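Local coordinates for saframycin Mx1 synthetase B (Legionella pneumophila subsp. pneumophila, PDB 3KXW), which is a fatty acid AMP ligase of the ANL clan of AMP-binding enzymes, with a small C-terminal domain following a large N-terminal part, at residues Gly61-Ala73 with Ile110-Ile122. Sequence-based numbering, arbitrary orientation.
Sequences GAKPGDRVLLLFA and IVTNSKPVIVLMI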
loop_
_atom_site.group_PDB
_atom_site.type_symbol
_atom_site.label_atom_id
_atom_site.label_comp_id
_atom_site.label_asym_id
_atom_site.label_seq_id
_atom_site.Cartn_x
_atom_site.Cartn_y
_atom_site.Cartn_z
ATOM N N GLY A 61 13.599 -3.426 29.292
ATOM C CA GLY A 61 12.390 -3.384 30.079
ATOM C C GLY A 61 11.106 -3.548 29.285
ATOM O O GLY A 61 10.038 -3.500 29.872
ATOM N N ALA A 62 11.187 -3.746 27.969
ATOM C CA ALA A 62 9.964 -4.012 27.202
ATOM C C ALA A 62 9.377 -5.384 27.529
ATOM O O ALA A 62 10.108 -6.373 27.629
ATOM C CB ALA A 62 10.207 -3.876 25.676
ATOM N N LYS A 63 8.055 -5.437 27.660
ATOM C CA LYS A 63 7.331 -6.637 28.090
ATOM C C LYS A 63 6.355 -7.073 27.008
ATOM O O LYS A 63 5.979 -6.260 26.174
ATOM C CB LYS A 63 6.545 -6.319 29.367
ATOM C CG LYS A 63 7.414 -5.807 30.506
ATOM C CD LYS A 63 8.436 -6.831 30.924
ATOM C CE LYS A 63 9.340 -6.264 32.011
ATOM N NZ LYS A 63 10.387 -7.246 32.423
ATOM N N PRO A 64 5.932 -8.352 27.021
ATOM C CA PRO A 64 4.937 -8.790 26.039
ATOM C C PRO A 64 3.693 -7.924 26.050
ATOM O O PRO A 64 3.123 -7.662 27.118
ATOM C CB PRO A 64 4.590 -10.203 26.506
ATOM C CG PRO A 64 5.843 -10.671 27.165
ATOM C CD PRO A 64 6.395 -9.467 27.867
ATOM N N GLY A 65 3.271 -7.484 24.869
ATOM C CA GLY A 65 2.119 -6.603 24.761
ATOM C C GLY A 65 2.458 -5.118 24.677
ATOM O O GLY A 65 1.630 -4.336 24.232
ATOM N N ASP A 66 3.669 -4.736 25.079
ATOM C CA ASP A 66 4.138 -3.354 24.908
ATOM C C ASP A 66 4.304 -3.058 23.409
ATOM O O ASP A 66 4.687 -3.954 22.626
ATOM C CB ASP A 66 5.522 -3.137 25.576
ATOM C CG ASP A 66 5.467 -3.063 27.108
ATOM O OD1 ASP A 66 4.360 -2.959 27.674
ATOM O OD2 ASP A 66 6.558 -3.110 27.736
ATOM N N ARG A 67 4.050 -1.813 23.017
ATOM C CA ARG A 67 4.265 -1.403 21.642
ATOM C C ARG A 67 5.685 -0.866 21.487
ATOM O O ARG A 67 6.173 -0.122 22.336
ATOM C CB ARG A 67 3.258 -0.338 21.184
ATOM C CG ARG A 67 1.883 -0.889 20.799
ATOM C CD ARG A 67 1.121 -1.387 22.040
ATOM N NE ARG A 67 0.752 -0.300 22.944
ATOM C CZ ARG A 67 0.543 -0.455 24.251
ATOM N NH1 ARG A 67 0.689 -1.660 24.808
ATOM N NH2 ARG A 67 0.194 0.593 24.999
ATOM N N VAL A 68 6.322 -1.243 20.383
ATOM C CA VAL A 68 7.633 -0.725 20.027
ATOM C C VAL A 68 7.503 -0.053 18.677
ATOM O O VAL A 68 7.099 -0.680 17.695
ATOM C CB VAL A 68 8.695 -1.844 19.975
ATOM C CG1 VAL A 68 10.063 -1.295 19.514
ATOM C CG2 VAL A 68 8.797 -2.556 21.334
ATOM N N LEU A 69 7.795 1.245 18.646
ATOM C CA LEU A 69 7.713 2.034 17.424
ATOM C C LEU A 69 8.913 1.745 16.523
ATOM O O LEU A 69 10.042 1.703 16.995
ATOM C CB LEU A 69 7.694 3.524 17.795
ATOM C CG LEU A 69 7.252 4.474 16.695
ATOM C CD1 LEU A 69 5.792 4.174 16.333
ATOM C CD2 LEU A 69 7.451 5.954 17.117
ATOM N N LEU A 70 8.685 1.572 15.229
ATOM C CA LEU A 70 9.789 1.266 14.327
ATOM C C LEU A 70 9.893 2.353 13.291
ATOM O O LEU A 70 9.073 2.427 12.390
ATOM C CB LEU A 70 9.568 -0.067 13.628
ATOM C CG LEU A 70 9.365 -1.250 14.565
ATOM C CD1 LEU A 70 9.149 -2.542 13.762
ATOM C CD2 LEU A 70 10.572 -1.417 15.485
ATOM N N LEU A 71 10.892 3.217 13.451
ATOM C CA LEU A 71 11.039 4.357 12.554
ATOM C C LEU A 71 12.161 4.035 11.591
ATOM O O LEU A 71 13.347 4.151 11.950
ATOM C CB LEU A 71 11.314 5.622 13.373
ATOM C CG LEU A 71 11.214 7.006 12.757
ATOM C CD1 LEU A 71 11.367 8.072 13.847
ATOM C CD2 LEU A 71 12.285 7.189 11.679
ATOM N N PHE A 72 11.803 3.602 10.378
ATOM C CA PHE A 72 12.786 3.158 9.388
ATOM C C PHE A 72 12.343 3.475 7.980
ATOM O O PHE A 72 11.152 3.338 7.647
ATOM C CB PHE A 72 12.988 1.631 9.454
ATOM C CG PHE A 72 13.720 1.170 10.667
ATOM C CD1 PHE A 72 15.112 1.144 10.682
ATOM C CD2 PHE A 72 13.010 0.751 11.800
ATOM C CE1 PHE A 72 15.802 0.731 11.830
ATOM C CE2 PHE A 72 13.683 0.314 12.941
ATOM C CZ PHE A 72 15.088 0.312 12.957
ATOM N N ALA A 73 13.302 3.859 7.144
ATOM C CA ALA A 73 13.110 3.803 5.704
ATOM C C ALA A 73 13.100 2.323 5.286
ATOM O O ALA A 73 13.538 1.450 6.049
ATOM C CB ALA A 73 14.235 4.569 4.984
ATOM N N ILE A 110 0.285 8.854 15.950
ATOM C CA ILE A 110 0.482 7.420 16.157
ATOM C C ILE A 110 1.128 7.146 17.522
ATOM O O ILE A 110 0.727 6.236 18.255
ATOM C CB ILE A 110 1.271 6.803 14.995
ATOM C CG1 ILE A 110 0.346 6.659 13.786
ATOM C CG2 ILE A 110 1.853 5.445 15.384
ATOM C CD1 ILE A 110 1.039 6.178 12.507
ATOM N N VAL A 111 2.101 7.964 17.888
ATOM C CA VAL A 111 2.677 7.848 19.222
ATOM C C VAL A 111 1.637 8.062 20.322
ATOM O O VAL A 111 1.596 7.324 21.293
ATOM C CB VAL A 111 3.897 8.794 19.409
ATOM C CG1 VAL A 111 4.335 8.865 20.906
ATOM C CG2 VAL A 111 5.037 8.332 18.525
ATOM N N THR A 112 0.790 9.065 20.167
ATOM C CA THR A 112 -0.212 9.330 21.192
ATOM C C THR A 112 -1.199 8.166 21.325
ATOM O O THR A 112 -1.600 7.810 22.421
ATOM C CB THR A 112 -0.948 10.624 20.878
ATOM O OG1 THR A 112 0.019 11.692 20.799
ATOM C CG2 THR A 112 -2.004 10.939 21.964
ATOM N N ASN A 113 -1.587 7.589 20.193
ATOM C CA ASN A 113 -2.534 6.485 20.190
ATOM C C ASN A 113 -1.917 5.201 20.773
ATOM O O ASN A 113 -2.486 4.581 21.676
ATOM C CB ASN A 113 -3.074 6.263 18.762
ATOM C CG ASN A 113 -4.116 5.148 18.678
ATOM O OD1 ASN A 113 -5.104 5.125 19.419
ATOM N ND2 ASN A 113 -3.900 4.224 17.767
ATOM N N SER A 114 -0.742 4.831 20.273
ATOM C CA SER A 114 -0.163 3.519 20.560
ATOM C C SER A 114 0.696 3.475 21.827
ATOM O O SER A 114 0.977 2.392 22.328
ATOM C CB SER A 114 0.671 3.029 19.368
ATOM O OG SER A 114 1.817 3.834 19.193
ATOM N N LYS A 115 1.137 4.637 22.300
ATOM C CA LYS A 115 1.947 4.737 23.524
ATOM C C LYS A 115 3.091 3.708 23.629
ATOM O O LYS A 115 3.164 2.928 24.581
ATOM C CB LYS A 115 1.048 4.656 24.757
ATOM C CG LYS A 115 -0.001 5.766 24.784
ATOM C CD LYS A 115 -1.158 5.400 25.714
ATOM C CE LYS A 115 -2.042 6.601 26.067
ATOM N NZ LYS A 115 -2.604 7.295 24.883
ATOM N N PRO A 116 4.001 3.732 22.657
ATOM C CA PRO A 116 5.087 2.749 22.642
ATOM C C PRO A 116 6.086 3.013 23.777
ATOM O O PRO A 116 6.208 4.159 24.248
ATOM C CB PRO A 116 5.771 3.022 21.311
ATOM C CG PRO A 116 5.449 4.474 21.017
ATOM C CD PRO A 116 4.030 4.607 21.468
ATOM N N VAL A 117 6.785 1.976 24.196
ATOM C CA VAL A 117 7.738 2.103 25.294
ATOM C C VAL A 117 9.132 2.428 24.808
ATOM O O VAL A 117 9.907 3.031 25.541
ATOM C CB VAL A 117 7.786 0.850 26.206
ATOM C CG1 VAL A 117 6.466 0.690 26.939
ATOM C CG2 VAL A 117 8.178 -0.432 25.424
ATOM N N ILE A 118 9.430 2.033 23.567
ATOM C CA ILE A 118 10.742 2.200 22.941
ATOM C C ILE A 118 10.527 2.492 21.463
ATOM O O ILE A 118 9.543 2.045 20.892
ATOM C CB ILE A 118 11.594 0.928 23.052
ATOM C CG1 ILE A 118 11.978 0.665 24.498
ATOM C CG2 ILE A 118 12.856 1.019 22.208
ATOM C CD1 ILE A 118 12.904 1.713 25.058
ATOM N N VAL A 119 11.407 3.285 20.862
ATOM C CA VAL A 119 11.443 3.416 19.406
ATOM C C VAL A 119 12.818 2.973 18.891
ATOM O O VAL A 119 13.848 3.324 19.464
ATOM C CB VAL A 119 11.053 4.849 18.904
ATOM C CG1 VAL A 119 11.914 5.925 19.547
ATOM C CG2 VAL A 119 11.140 4.939 17.380
ATOM N N LEU A 120 12.809 2.148 17.850
ATOM C CA LEU A 120 14.023 1.746 17.152
ATOM C C LEU A 120 14.173 2.526 15.857
ATOM O O LEU A 120 13.204 2.777 15.147
ATOM C CB LEU A 120 14.015 0.241 16.849
ATOM C CG LEU A 120 13.788 -0.615 18.101
ATOM C CD1 LEU A 120 13.763 -2.088 17.748
ATOM C CD2 LEU A 120 14.854 -0.368 19.193
HETATM N N MSE A 121 15.391 2.928 15.548
HETATM C CA MSE A 121 15.645 3.596 14.271
HETATM C C MSE A 121 17.128 3.466 13.989
HETATM O O MSE A 121 17.862 3.066 14.868
HETATM C CB MSE A 121 15.247 5.074 14.372
HETATM C CG MSE A 121 16.114 5.885 15.344
HETATM SE SE MSE A 121 15.440 7.729 15.522
HETATM C CE MSE A 121 13.807 7.401 16.578
ATOM N N ILE A 122 17.588 3.835 12.793
ATOM C CA ILE A 122 19.035 3.765 12.547
ATOM C C ILE A 122 19.792 4.945 13.180
ATOM O O ILE A 122 19.208 5.992 13.438
ATOM C CB ILE A 122 19.401 3.645 11.058
ATOM C CG1 ILE A 122 19.086 4.945 10.313
ATOM C CG2 ILE A 122 18.733 2.422 10.432
ATOM C CD1 ILE A 122 19.611 4.965 8.897
HETATM O O HOH W 1 3.692 0.079 24.975
HETATM O O HOH W 2 -1.949 2.745 24.076
HETATM O O HOH W 3 15.695 4.640 10.775
#
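Neighbouring parallel strands 67-71 and 118-121 pair here in a mixed sheet of the AMP-binding region, and the C-terminal end of helix 101-114 packs on the face carrying L69 and V119. L69 turns both backbone polar atoms to strand 118-121, bonding the two residues that flank its partner V119: its N donates to I118 O (3.0 Å), and its O accepts from L120 N (2.9 Å). L71 N then reaches L120 O almost straight on, the C=O...N angle being 177°. Beyond this bond the direct ladder stops: L71 O and I122 N are bridged by a water.

L69 and V119 lie side by side, the beta-branched valine offering CG2 to L69 CB at 3.7 Å. L69 sets CG anti to its backbone N (chi1 -165°), and its CD2 meets V111 CG2, so this branched, purely apolar side chain fills the angle between strand and helix. On the other face V68 CG1 packs on L120 CG, 4.0 Å away. F72, being flat, can take M121 CA against one ring face in a CH-pi contact, while I122 CG2 touches the ring edge.

R67 suits the helix end, where carbonyls lack helical partners: bent at chi2 and chi3, it sends NE to S114 O (2.8 Å), in the carbonyl plane, while NH1 bonds G65 O and so fixes the guanidinium's rotation.

Strand 91-95 flanks 67-71 and strand 143-147 flanks 118-121, while helix 76-87 covers the face carrying V68 and L70.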